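Local coordinates for cellulose 1,4-beta-cellobiosidase (Thermobifida fusca, PDB 4JJJ), which probably hydrolyses cellulose to cellobiose, the chain here being the family 48 glycoside hydrolase domain of a longer secreted enzyme that also carries a carbohydrate-binding module, at residues Gln4-Leu7 and Glu8-Lys12; Ala531-Ala534 and His535-Ser538. The protein carries 1 engineered substitution. All coordinates share one frame; numbering follows the deposited sequence. Where two conformers were deposited one is given.

Interaction 1: Gln4-Leu7 and Glu8-Lys12. With ZN (zinc ion), chain P.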
loop_
_atom_site.group_PDB
_atom_site.type_symbol
_atom_site.label_atom_id
_atom_site.label_comp_id
_atom_site.label_asym_id
_atom_site.label_seq_id
_atom_site.Cartn_x
_atom_site.Cartn_y
_atom_site.Cartn_z
ATOM N N GLN A 4 20.038 -1.616 21.914
ATOM C CA GLN A 4 19.784 -0.387 22.758
ATOM C C GLN A 4 19.147 0.723 21.925
ATOM O O GLN A 4 18.175 1.308 22.344
ATOM C CB GLN A 4 21.041 0.196 23.430
ATOM C CG GLN A 4 21.033 -0.166 24.918
ATOM C CD GLN A 4 20.819 -1.665 25.152
ATOM O OE1 GLN A 4 19.683 -2.147 25.426
ATOM N NE2 GLN A 4 21.932 -2.443 25.024
ATOM N N ALA A 5 19.651 0.803 20.685
ATOM C CA ALA A 5 19.089 1.826 19.709
ATOM C C ALA A 5 17.669 1.455 19.356
ATOM O O ALA A 5 16.809 2.373 19.255
ATOM C CB ALA A 5 19.955 1.974 18.511
ATOM N N PHE A 6 17.426 0.158 19.096
ATOM C CA PHE A 6 16.048 -0.296 18.860
ATOM C C PHE A 6 15.169 0.147 20.037
ATOM O O PHE A 6 14.110 0.693 19.871
ATOM C CB PHE A 6 15.978 -1.804 18.662
ATOM C CG PHE A 6 14.573 -2.312 18.782
ATOM C CD1 PHE A 6 13.652 -2.089 17.816
ATOM C CD2 PHE A 6 14.189 -2.982 19.923
ATOM C CE1 PHE A 6 12.306 -2.497 17.988
ATOM C CE2 PHE A 6 12.897 -3.414 20.075
ATOM C CZ PHE A 6 11.947 -3.164 19.149
ATOM N N LEU A 7 15.599 -0.190 21.246
ATOM C CA LEU A 7 14.669 0.027 22.360
ATOM C C LEU A 7 14.452 1.555 22.530
ATOM O O LEU A 7 13.360 1.922 22.893
ATOM C CB LEU A 7 15.216 -0.644 23.642
ATOM C CG LEU A 7 15.045 -2.127 23.726
ATOM C CD1 LEU A 7 16.050 -2.658 24.813
ATOM C CD2 LEU A 7 13.523 -2.513 23.884
ATOM N N GLU A 8 15.442 2.360 22.281
ATOM C CA GLU A 8 15.309 3.826 22.412
ATOM C C GLU A 8 14.263 4.350 21.422
ATOM O O GLU A 8 13.405 5.153 21.768
ATOM C CB GLU A 8 16.634 4.507 22.233
ATOM C CG GLU A 8 16.533 5.991 22.124
ATOM C CD GLU A 8 17.848 6.623 21.990
ATOM O OE1 GLU A 8 18.687 6.274 21.065
ATOM O OE2 GLU A 8 17.947 7.645 22.823
ATOM N N GLN A 9 14.432 3.948 20.171
ATOM C CA GLN A 9 13.482 4.345 19.122
ATOM C C GLN A 9 12.082 3.819 19.403
ATOM O O GLN A 9 11.084 4.554 19.265
ATOM C CB GLN A 9 14.057 3.828 17.778
ATOM C CG GLN A 9 13.218 4.152 16.545
ATOM C CD GLN A 9 13.146 5.604 16.153
ATOM O OE1 GLN A 9 13.687 6.527 16.806
ATOM N NE2 GLN A 9 12.453 5.846 15.038
ATOM N N TYR A 10 11.934 2.516 19.773
ATOM C CA TYR A 10 10.701 1.923 20.181
ATOM C C TYR A 10 10.031 2.799 21.240
ATOM O O TYR A 10 8.841 3.097 21.187
ATOM C CB TYR A 10 10.955 0.505 20.661
ATOM C CG TYR A 10 9.743 -0.202 21.182
ATOM C CD1 TYR A 10 9.374 -0.051 22.512
ATOM C CD2 TYR A 10 8.894 -0.951 20.361
ATOM C CE1 TYR A 10 8.228 -0.645 23.009
ATOM C CE2 TYR A 10 7.769 -1.518 20.827
ATOM C CZ TYR A 10 7.373 -1.414 22.161
ATOM O OH TYR A 10 6.238 -2.045 22.633
ATOM N N GLU A 11 10.792 3.148 22.303
ATOM C CA GLU A 11 10.247 3.955 23.390
ATOM C C GLU A 11 9.726 5.282 22.951
ATOM O O GLU A 11 8.667 5.702 23.365
ATOM C CB GLU A 11 11.298 4.071 24.530
ATOM C CG GLU A 11 10.716 4.560 25.868
ATOM C CD GLU A 11 10.425 6.055 25.917
ATOM O OE1 GLU A 11 10.992 6.888 25.175
ATOM O OE2 GLU A 11 9.569 6.393 26.771
ATOM N N LYS A 12 10.425 5.928 22.064
ATOM C CA LYS A 12 9.921 7.186 21.471
ATOM C C LYS A 12 8.576 7.053 20.739
ATOM O O LYS A 12 7.687 7.809 20.878
ATOM C CB LYS A 12 10.975 7.778 20.531
ATOM C CG LYS A 12 12.221 8.395 21.182
ATOM C CD LYS A 12 13.313 8.714 20.172
ATOM C CE LYS A 12 14.602 9.260 20.708
ATOM N NZ LYS A 12 15.561 9.574 19.657
HETATM ZN ZN ZN P . 9.237 8.178 27.407
HETATM O O HOH W 1 17.698 5.024 18.761
#
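Gln-4 to Leu-7 and Glu-8 to Lys-12 are consecutive turns of the helix 2-14, joined by four i to i+4 backbone hydrogen bonds. Glu-8 N donates to Gln-4 O, Gln-9 N to Ala-5 O, Tyr-10 N to Phe-6 O at 2.8 Å, and Glu-11 N to Leu-7 O.

One turn apart, Phe-6 and Tyr-10 leave the same flank of the helix, and with CG opposite the backbone N in each (chi1 165° and 177°) they run side by side and point the same way. The ring planes meet at 43°, neither stacked nor edge-to-face: Phe-6 CZ comes within 4.0 Å of Tyr-10 CD2, while Tyr-10 CB sits over one face of the Phe-6 ring, toward its rim. Helix 50-67 receives both: Phe-6 packs on Tyr-62 and Val-66, and Tyr-10 stacks on Tyr-63 and hydrogen-bonds Glu-60 through OH.

On another flank, water 1 links the first turn to the second. It donates to Ala-5 O at 2.8 Å and to Glu-8 OE1 at 2.8 Å, so this carbonyl takes a second donor besides Gln-9 N. The extended Glu-8 side chain also offers OE1 to Arg-536 in a salt bridge, so the carboxylate oxygen is held by two partners. Gln-9 bends at chi2 and gives NE2 to Gln-623 of helix 620-637, against which Phe-6 also packs.

Glu-11 faces a metal. Its OE2 binds zinc at 1.9 Å, with OE1 farther off at 3.1 Å, a one-oxygen grip; Asp-15 supplies the other protein ligand. Two acidic residues four apart, one helical turn, make a common metal-binding pair, here on the N-terminal helix of this (alpha/alpha)6 catalytic domain.

Interaction 2: Ala531-Ala534 and His535-Ser538. With ZN (zinc ion), chain X.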
loop_
_atom_site.group_PDB
_atom_site.type_symbol
_atom_site.label_atom_id
_atom_site.label_comp_id
_atom_site.label_asym_id
_atom_site.label_seq_id
_atom_site.Cartn_x
_atom_site.Cartn_y
_atom_site.Cartn_z
ATOM N N ALA A 531 24.339 6.884 9.975
ATOM C CA ALA A 531 23.674 8.094 9.493
ATOM C C ALA A 531 22.354 8.318 10.170
ATOM O O ALA A 531 22.032 9.409 10.615
ATOM C CB ALA A 531 23.534 8.001 7.981
ATOM N N LEU A 532 21.542 7.268 10.315
ATOM C CA LEU A 532 20.277 7.342 11.037
ATOM C C LEU A 532 20.528 7.787 12.436
ATOM O O LEU A 532 19.826 8.628 12.957
ATOM C CB LEU A 532 19.470 6.051 10.947
ATOM C CG LEU A 532 18.979 5.680 9.508
ATOM C CD1 LEU A 532 18.448 4.279 9.405
ATOM C CD2 LEU A 532 17.882 6.630 9.068
ATOM N N LEU A 533 21.503 7.208 13.120
ATOM C CA LEU A 533 21.748 7.560 14.531
ATOM C C LEU A 533 22.158 9.014 14.696
ATOM O O LEU A 533 21.830 9.641 15.705
ATOM C CB LEU A 533 22.785 6.564 15.131
ATOM C CG LEU A 533 22.263 5.197 15.533
ATOM C CD1 LEU A 533 23.530 4.423 15.950
ATOM C CD2 LEU A 533 21.199 5.211 16.649
ATOM N N ALA A 534 22.778 9.538 13.664
ATOM C CA ALA A 534 23.245 10.918 13.649
ATOM C C ALA A 534 22.162 11.923 13.550
ATOM O O ALA A 534 22.427 13.127 13.771
ATOM C CB ALA A 534 24.255 11.114 12.531
ATOM N N HIS A 535 20.954 11.489 13.170
ATOM C CA HIS A 535 19.780 12.365 13.009
ATOM C C HIS A 535 18.644 12.094 14.051
ATOM O O HIS A 535 17.479 12.416 13.834
ATOM C CB HIS A 535 19.299 12.319 11.564
ATOM C CG HIS A 535 20.342 12.800 10.608
ATOM N ND1 HIS A 535 20.525 14.128 10.295
ATOM C CD2 HIS A 535 21.250 12.122 9.871
ATOM C CE1 HIS A 535 21.518 14.239 9.448
ATOM N NE2 HIS A 535 21.946 13.034 9.138
ATOM N N ARG A 536 19.009 11.618 15.244
ATOM C CA ARG A 536 18.054 11.459 16.346
ATOM C C ARG A 536 17.520 12.814 16.838
ATOM O O ARG A 536 18.284 13.788 16.896
ATOM C CB ARG A 536 18.719 10.707 17.512
ATOM C CG ARG A 536 18.809 9.221 17.249
ATOM C CD ARG A 536 19.465 8.480 18.379
ATOM N NE ARG A 536 20.826 8.636 18.220
ATOM C CZ ARG A 536 21.745 8.101 19.047
ATOM N NH1 ARG A 536 21.359 7.423 20.110
ATOM N NH2 ARG A 536 23.022 8.300 18.788
ATOM N N ASP A 537 16.239 12.891 17.122
ATOM C CA ASP A 537 15.610 13.984 17.817
ATOM C C ASP A 537 14.738 13.444 18.949
ATOM O O ASP A 537 14.817 12.236 19.311
ATOM C CB ASP A 537 14.904 14.849 16.796
ATOM C CG ASP A 537 13.680 14.171 16.187
ATOM O OD1 ASP A 537 13.048 13.287 16.809
ATOM O OD2 ASP A 537 13.281 14.674 15.105
ATOM N N SER A 538 14.007 14.311 19.611
ATOM C CA SER A 538 13.351 13.889 20.844
ATOM C C SER A 538 12.296 12.788 20.618
ATOM O O SER A 538 12.107 11.944 21.447
ATOM C CB SER A 538 12.742 15.112 21.559
ATOM O OG SER A 538 11.743 15.790 20.744
HETATM ZN ZN ZN X . 19.838 15.925 11.037
HETATM O O HOH W 2 21.007 14.167 16.556
HETATM O O HOH W 3 20.899 17.178 9.661
HETATM O O HOH W 4 20.069 16.014 12.957
HETATM O O HOH W 5 17.981 16.204 10.591
#
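Arg-536 folds back toward the last turn of helix 519-533 and bonds to the chain through its side chain: NE donates to Leu-533 O at 2.9 Å, while its own backbone N reaches that oxygen only weakly, at 3.5 Å. Residues Leu-533 to Arg-536 form a type I beta turn, by which helix 519-533 of the (alpha/alpha)6 domain gives way to a loop. The NE bond lies in the carbonyl plane, on a lone pair of Leu-533 O, and the oxygen lies close to the guanidinium plane. The bend at chi3 (-81°) turns the guanidinium back beside Leu-533, whose CD2 sits over the centre of its face, 3.8 Å from CZ. With one edge on the carbonyl and a methyl over a face, the group is restrained in rotation; NH1 points on toward helix 2-14.

His-535 N donates to Leu-532 O at 3.1 Å, approaching from well above the carbonyl plane instead of along a lone pair. The imidazole, modelled in two conformers, meets the last turn by its edge, with CD2 2.9 Å from Ala-531 O near the ring plane and Ala-534 O over one face. NE2 makes a weak hydrogen bond to Gly-460 O.

Water 2 spans the turn, donating to Arg-536 O and, at a longer distance, to Ala-534 O. Gln-461 shares a zinc site with His-535, and more than one zinc lies close to this side chain. In the conformer described here, His-535 ND1 binds zinc at 2.1 Å, with waters 3, 4 and 5 as further ligands, water 4 at 1.9 Å.

In the fold
Interactions 1 and 2 are neighbours, their centres about 12 Å apart, although more than five hundred residues separate them along the chain. Both are partly buried and lie well away from the chain's centre. Interaction 1 runs through the middle of a helix, with aromatic packing against other helices; interaction 2 closes a helix end, where a side chain takes up a carbonyl. They meet directly: Lys-12 NZ probably hydrogen-bonds Asp-537 O at 2.8 Å, and Ala-5 CB packs on Leu-533 CD2. Their zinc chemistry differs too: regular helix in 4-12 lets two carboxylates one turn apart share a metal, whereas the loop of 531-538 offers a single imidazole, with waters filling several positions.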